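PDB 4TUF: major extracellular endoglucanase from Xanthomonas campestris pv. campestris, which catalyses the endohydrolysis of 1,4-beta-D-glucosidic linkages in cellulose, lichenin and cereal beta-D-glucans through its glycosyl hydrolase family 5 catalytic domain. Local coordinates for residues 125-129 with 130-134; 288-291 with 292-295. All coordinates share one frame; numbering follows the deposited sequence.

Interaction 1 of 2, residues 125-129 with 130-134; sequences GSYTE and AQWLA. With 2HP (dihydrogenphosphate ion), chain G.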
loop_
_atom_site.group_PDB
_atom_site.type_symbol
_atom_site.label_atom_id
_atom_site.label_comp_id
_atom_site.label_asym_id
_atom_site.label_seq_id
_atom_site.Cartn_x
_atom_site.Cartn_y
_atom_site.Cartn_z
ATOM N N GLY A 125 7.812 -21.764 -0.729
ATOM C CA GLY A 125 8.678 -22.915 -0.565
ATOM C C GLY A 125 10.107 -22.550 -0.203
ATOM O O GLY A 125 10.937 -23.435 -0.020
ATOM N N SER A 126 10.402 -21.254 -0.114
ATOM C CA SER A 126 11.740 -20.797 0.262
ATOM C C SER A 126 11.675 -19.638 1.253
ATOM O O SER A 126 12.683 -19.001 1.547
ATOM C CB SER A 126 12.541 -20.373 -0.971
ATOM O OG SER A 126 12.114 -19.107 -1.449
ATOM N N TYR A 127 10.483 -19.371 1.768
ATOM C CA TYR A 127 10.283 -18.294 2.729
ATOM C C TYR A 127 9.178 -18.691 3.712
ATOM O O TYR A 127 7.992 -18.701 3.363
ATOM C CB TYR A 127 9.945 -16.994 1.993
ATOM C CG TYR A 127 9.905 -15.764 2.862
ATOM C CD1 TYR A 127 11.077 -15.181 3.326
ATOM C CD2 TYR A 127 8.694 -15.168 3.201
ATOM C CE1 TYR A 127 11.043 -14.045 4.121
ATOM C CE2 TYR A 127 8.652 -14.032 3.990
ATOM C CZ TYR A 127 9.830 -13.476 4.446
ATOM O OH TYR A 127 9.795 -12.345 5.229
ATOM N N THR A 128 9.570 -19.047 4.932
ATOM C CA THR A 128 8.630 -19.604 5.907
ATOM C C THR A 128 7.838 -18.527 6.633
ATOM O O THR A 128 8.207 -17.358 6.604
ATOM C CB THR A 128 9.354 -20.440 6.958
ATOM O OG1 THR A 128 10.071 -19.566 7.842
ATOM C CG2 THR A 128 10.320 -21.403 6.299
ATOM N N GLU A 129 6.762 -18.921 7.307
ATOM C CA GLU A 129 5.996 -17.966 8.102
ATOM C C GLU A 129 6.856 -17.399 9.227
ATOM O O GLU A 129 6.757 -16.214 9.559
ATOM C CB GLU A 129 4.735 -18.613 8.671
ATOM C CG GLU A 129 4.144 -17.867 9.860
ATOM C CD GLU A 129 2.854 -18.483 10.361
ATOM O OE1 GLU A 129 2.047 -18.944 9.520
ATOM O OE2 GLU A 129 2.653 -18.510 11.595
ATOM N N ALA A 130 7.707 -18.242 9.805
ATOM C CA ALA A 130 8.658 -17.786 10.817
ATOM C C ALA A 130 9.545 -16.648 10.291
ATOM O O ALA A 130 9.745 -15.639 10.975
ATOM C CB ALA A 130 9.507 -18.939 11.286
ATOM N N GLN A 131 10.076 -16.812 9.078
ATOM C CA GLN A 131 10.882 -15.762 8.460
ATOM C C GLN A 131 10.040 -14.513 8.229
ATOM O O GLN A 131 10.505 -13.395 8.445
ATOM C CB GLN A 131 11.488 -16.233 7.137
ATOM C CG GLN A 131 12.495 -17.351 7.268
ATOM C CD GLN A 131 13.044 -17.798 5.927
ATOM O OE1 GLN A 131 12.523 -18.725 5.304
ATOM N NE2 GLN A 131 14.100 -17.139 5.475
ATOM N N TRP A 132 8.801 -14.712 7.793
ATOM C CA TRP A 132 7.879 -13.602 7.570
ATOM C C TRP A 132 7.682 -12.786 8.840
ATOM O O TRP A 132 7.876 -11.574 8.842
ATOM C CB TRP A 132 6.531 -14.113 7.060
ATOM C CG TRP A 132 5.505 -13.038 6.918
ATOM C CD1 TRP A 132 5.592 -11.916 6.145
ATOM C CD2 TRP A 132 4.223 -12.985 7.557
ATOM N NE1 TRP A 132 4.452 -11.163 6.273
ATOM C CE2 TRP A 132 3.593 -11.798 7.132
ATOM C CE3 TRP A 132 3.550 -13.824 8.457
ATOM C CZ2 TRP A 132 2.322 -11.430 7.565
ATOM C CZ3 TRP A 132 2.290 -13.456 8.889
ATOM C CH2 TRP A 132 1.688 -12.268 8.442
ATOM N N LEU A 133 7.306 -13.453 9.924
ATOM C CA LEU A 133 7.125 -12.770 11.200
ATOM C C LEU A 133 8.420 -12.116 11.673
ATOM O O LEU A 133 8.402 -10.987 12.173
ATOM C CB LEU A 133 6.618 -13.743 12.256
ATOM C CG LEU A 133 5.256 -14.368 11.967
ATOM C CD1 LEU A 133 4.991 -15.528 12.905
ATOM C CD2 LEU A 133 4.168 -13.324 12.093
ATOM N N ALA A 134 9.543 -12.813 11.514
ATOM C CA ALA A 134 10.817 -12.268 11.978
ATOM C C ALA A 134 11.155 -10.986 11.224
ATOM O O ALA A 134 11.685 -10.036 11.797
ATOM C CB ALA A 134 11.928 -13.289 11.824
HETATM P P 2HP G . 15.311 -13.863 7.097
HETATM O O1 2HP G . 14.938 -13.206 8.406
HETATM O O2 2HP G . 14.211 -13.634 6.084
HETATM O O3 2HP G . 16.586 -13.252 6.560
HETATM O O4 2HP G . 15.523 -15.347 7.321
HETATM O O HOH W 1 14.991 -17.802 2.398
#
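Q131 NE2 donates to O4 of a bound dihydrogenphosphate ion at 2.9 Å and also to a water. That water donates in turn to S126 O at 2.7 Å, so it ties the amide to the preceding loop. T128 and Q131 form a capping box at the start of helix 129-143 of the TIM barrel. T128 is the N-cap. T128 OG1 stands between its own backbone N and carbonyl carbon (chi1 73°) and accepts from Q131 N at 3.0 Å. The box is closed by T128 N, which donates to Q131 OE1 at 3.0 Å from above the carbonyl plane, 36° out of it. Both ends of the Q131 amide are therefore engaged, which fixes its rotation.

The Y127 ring lies against the same side chain. Q131 CB sits over one ring face, 4.2 Å from the Y127 centroid, a CH-pi contact. The ring and amide planes are 44° apart. Y127 OH bonds to D135 and H110, and R67 and D135 complete the phosphate pocket. Y127 CE2 packs on W132 CB at 3.7 Å. E129 and L133 run side by side one turn apart, with CG of E129 3.9 Å from CD1 of L133. E129 OE2 forms a salt bridge with R179, and E129 OE1 accepts a hydrogen bond from W122 NE1. At the Y127 ring edge, near its plane, phosphate O2 lies 3.7 Å from CE1.

Interaction 2 of 2, residues 288-291 with 292-295; sequences ARDK and TWQD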
loop_
_atom_site.group_PDB
_atom_site.type_symbol
_atom_site.label_atom_id
_atom_site.label_comp_id
_atom_site.label_asym_id
_atom_site.label_seq_id
_atom_site.Cartn_x
_atom_site.Cartn_y
_atom_site.Cartn_z
ATOM N N ALA A 288 -10.162 4.816 -22.605
ATOM C CA ALA A 288 -11.281 5.738 -22.441
ATOM C C ALA A 288 -11.912 5.592 -21.059
ATOM O O ALA A 288 -12.301 6.573 -20.425
ATOM C CB ALA A 288 -12.319 5.509 -23.529
ATOM N N ARG A 289 -12.015 4.343 -20.615
ATOM C CA ARG A 289 -12.742 3.975 -19.408
ATOM C C ARG A 289 -11.972 4.222 -18.120
ATOM O O ARG A 289 -12.585 4.416 -17.070
ATOM C CB ARG A 289 -13.146 2.501 -19.459
ATOM C CG ARG A 289 -14.333 2.199 -20.336
ATOM C CD ARG A 289 -14.642 0.717 -20.300
ATOM N NE ARG A 289 -13.495 -0.070 -20.741
ATOM C CZ ARG A 289 -13.567 -1.342 -21.113
ATOM N NH1 ARG A 289 -14.737 -1.970 -21.100
ATOM N NH2 ARG A 289 -12.473 -1.984 -21.505
ATOM N N ASP A 290 -10.643 4.194 -18.173
ATOM C CA ASP A 290 -9.884 4.329 -16.936
ATOM C C ASP A 290 -10.022 5.738 -16.384
ATOM O O ASP A 290 -9.973 5.944 -15.174
ATOM C CB ASP A 290 -8.410 3.983 -17.128
ATOM C CG ASP A 290 -7.653 3.933 -15.799
ATOM O OD1 ASP A 290 -7.680 2.877 -15.125
ATOM O OD2 ASP A 290 -7.044 4.956 -15.419
ATOM N N LYS A 291 -10.194 6.706 -17.274
ATOM C CA LYS A 291 -10.494 8.068 -16.862
ATOM C C LYS A 291 -11.793 8.046 -16.062
ATOM O O LYS A 291 -11.812 8.382 -14.875
ATOM C CB LYS A 291 -10.608 8.986 -18.080
ATOM C CG LYS A 291 -10.013 10.372 -17.902
ATOM C CD LYS A 291 -10.890 11.261 -17.038
ATOM C CE LYS A 291 -10.492 12.727 -17.176
ATOM N NZ LYS A 291 -11.379 13.624 -16.380
ATOM N N THR A 292 -12.865 7.615 -16.720
ATOM C CA THR A 292 -14.171 7.463 -16.087
ATOM C C THR A 292 -14.110 6.670 -14.779
ATOM O O THR A 292 -14.688 7.073 -13.773
ATOM C CB THR A 292 -15.165 6.764 -17.029
ATOM O OG1 THR A 292 -15.151 7.406 -18.311
ATOM C CG2 THR A 292 -16.566 6.819 -16.450
ATOM N N TRP A 293 -13.399 5.548 -14.800
ATOM C CA TRP A 293 -13.311 4.674 -13.635
ATOM C C TRP A 293 -12.686 5.363 -12.420
ATOM O O TRP A 293 -13.219 5.272 -11.313
ATOM C CB TRP A 293 -12.516 3.408 -13.970
ATOM C CG TRP A 293 -12.311 2.542 -12.769
ATOM C CD1 TRP A 293 -13.174 1.611 -12.274
ATOM C CD2 TRP A 293 -11.177 2.543 -11.894
ATOM N NE1 TRP A 293 -12.646 1.029 -11.147
ATOM C CE2 TRP A 293 -11.420 1.584 -10.894
ATOM C CE3 TRP A 293 -9.979 3.258 -11.863
ATOM C CZ2 TRP A 293 -10.512 1.326 -9.870
ATOM C CZ3 TRP A 293 -9.078 3.000 -10.852
ATOM C CH2 TRP A 293 -9.347 2.040 -9.870
ATOM N N GLN A 294 -11.557 6.040 -12.621
ATOM C CA GLN A 294 -10.879 6.735 -11.527
ATOM C C GLN A 294 -11.748 7.858 -10.980
ATOM O O GLN A 294 -11.819 8.056 -9.767
ATOM C CB GLN A 294 -9.521 7.290 -11.977
ATOM C CG GLN A 294 -8.494 6.212 -12.284
ATOM C CD GLN A 294 -7.063 6.700 -12.187
ATOM O OE1 GLN A 294 -6.726 7.511 -11.326
ATOM N NE2 GLN A 294 -6.210 6.200 -13.073
ATOM N N ASP A 295 -12.406 8.588 -11.877
ATOM C CA ASP A 295 -13.306 9.658 -11.474
ATOM C C ASP A 295 -14.414 9.128 -10.570
ATOM O O ASP A 295 -14.693 9.702 -9.519
ATOM C CB ASP A 295 -13.914 10.344 -12.697
ATOM C CG ASP A 295 -12.935 11.262 -13.403
ATOM O OD1 ASP A 295 -11.986 11.747 -12.752
ATOM O OD2 ASP A 295 -13.126 11.509 -14.611
#
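D290 holds its CG anti to the backbone N (chi1 -172°), while Q294 sets its CG beside its own N (chi1 -68°) and runs on extended. The two polar ends meet one helical turn apart. Q294 NE2 donates to D290 OD2 at 2.8 Å, on the syn side of the carboxylate and close to both group planes. The planes themselves stand 83° apart, so the groups are nearly perpendicular. Y283 N is a second donor to the same oxygen, and Q294 OE1 bonds to Y311 OH.

The contact lies in the first turns of helix 288-303, which links strands 276-280 and 309-311 in a beta-alpha-beta unit of the TIM barrel. Main-chain bonds from W293 N to R289 O, Q294 N to D290 O and D295 N to K291 O carry the helix through.

D290 OD1 comes obliquely to the W293 ring, 4.0 Å from CE3. The indole also meets the rings of F248 and W261. On another side of the helix, K291 bends at chi2 and forms a salt bridge with D295. K291 NZ lies 3.3 Å from D295 OD2, which meets it with its syn lone pair, while D295 OD1 bonds to Y283 OH.

Interaction 1 joins a loop to the start of helix 129-143; interaction 2 lies within helix 288-303 of the same TIM barrel, on the opposite side of the chain's centre. Their centres are 39 Å apart and their nearest atoms about 25 Å apart, so they do not touch. Each includes a buried tryptophan not far from the probable catalytic pair. The W132 side chain of interaction 1 is about 12 Å from that of E157, the probable proton donor. The W293 side chain of interaction 2 is about 11 Å from that of E157 and about 9 Å from that of E278, the likely nucleophile. Interaction 1 contributes Y127 and Q131 to a phosphate pocket; residues 288-295 belong to none of the phosphate pockets found here.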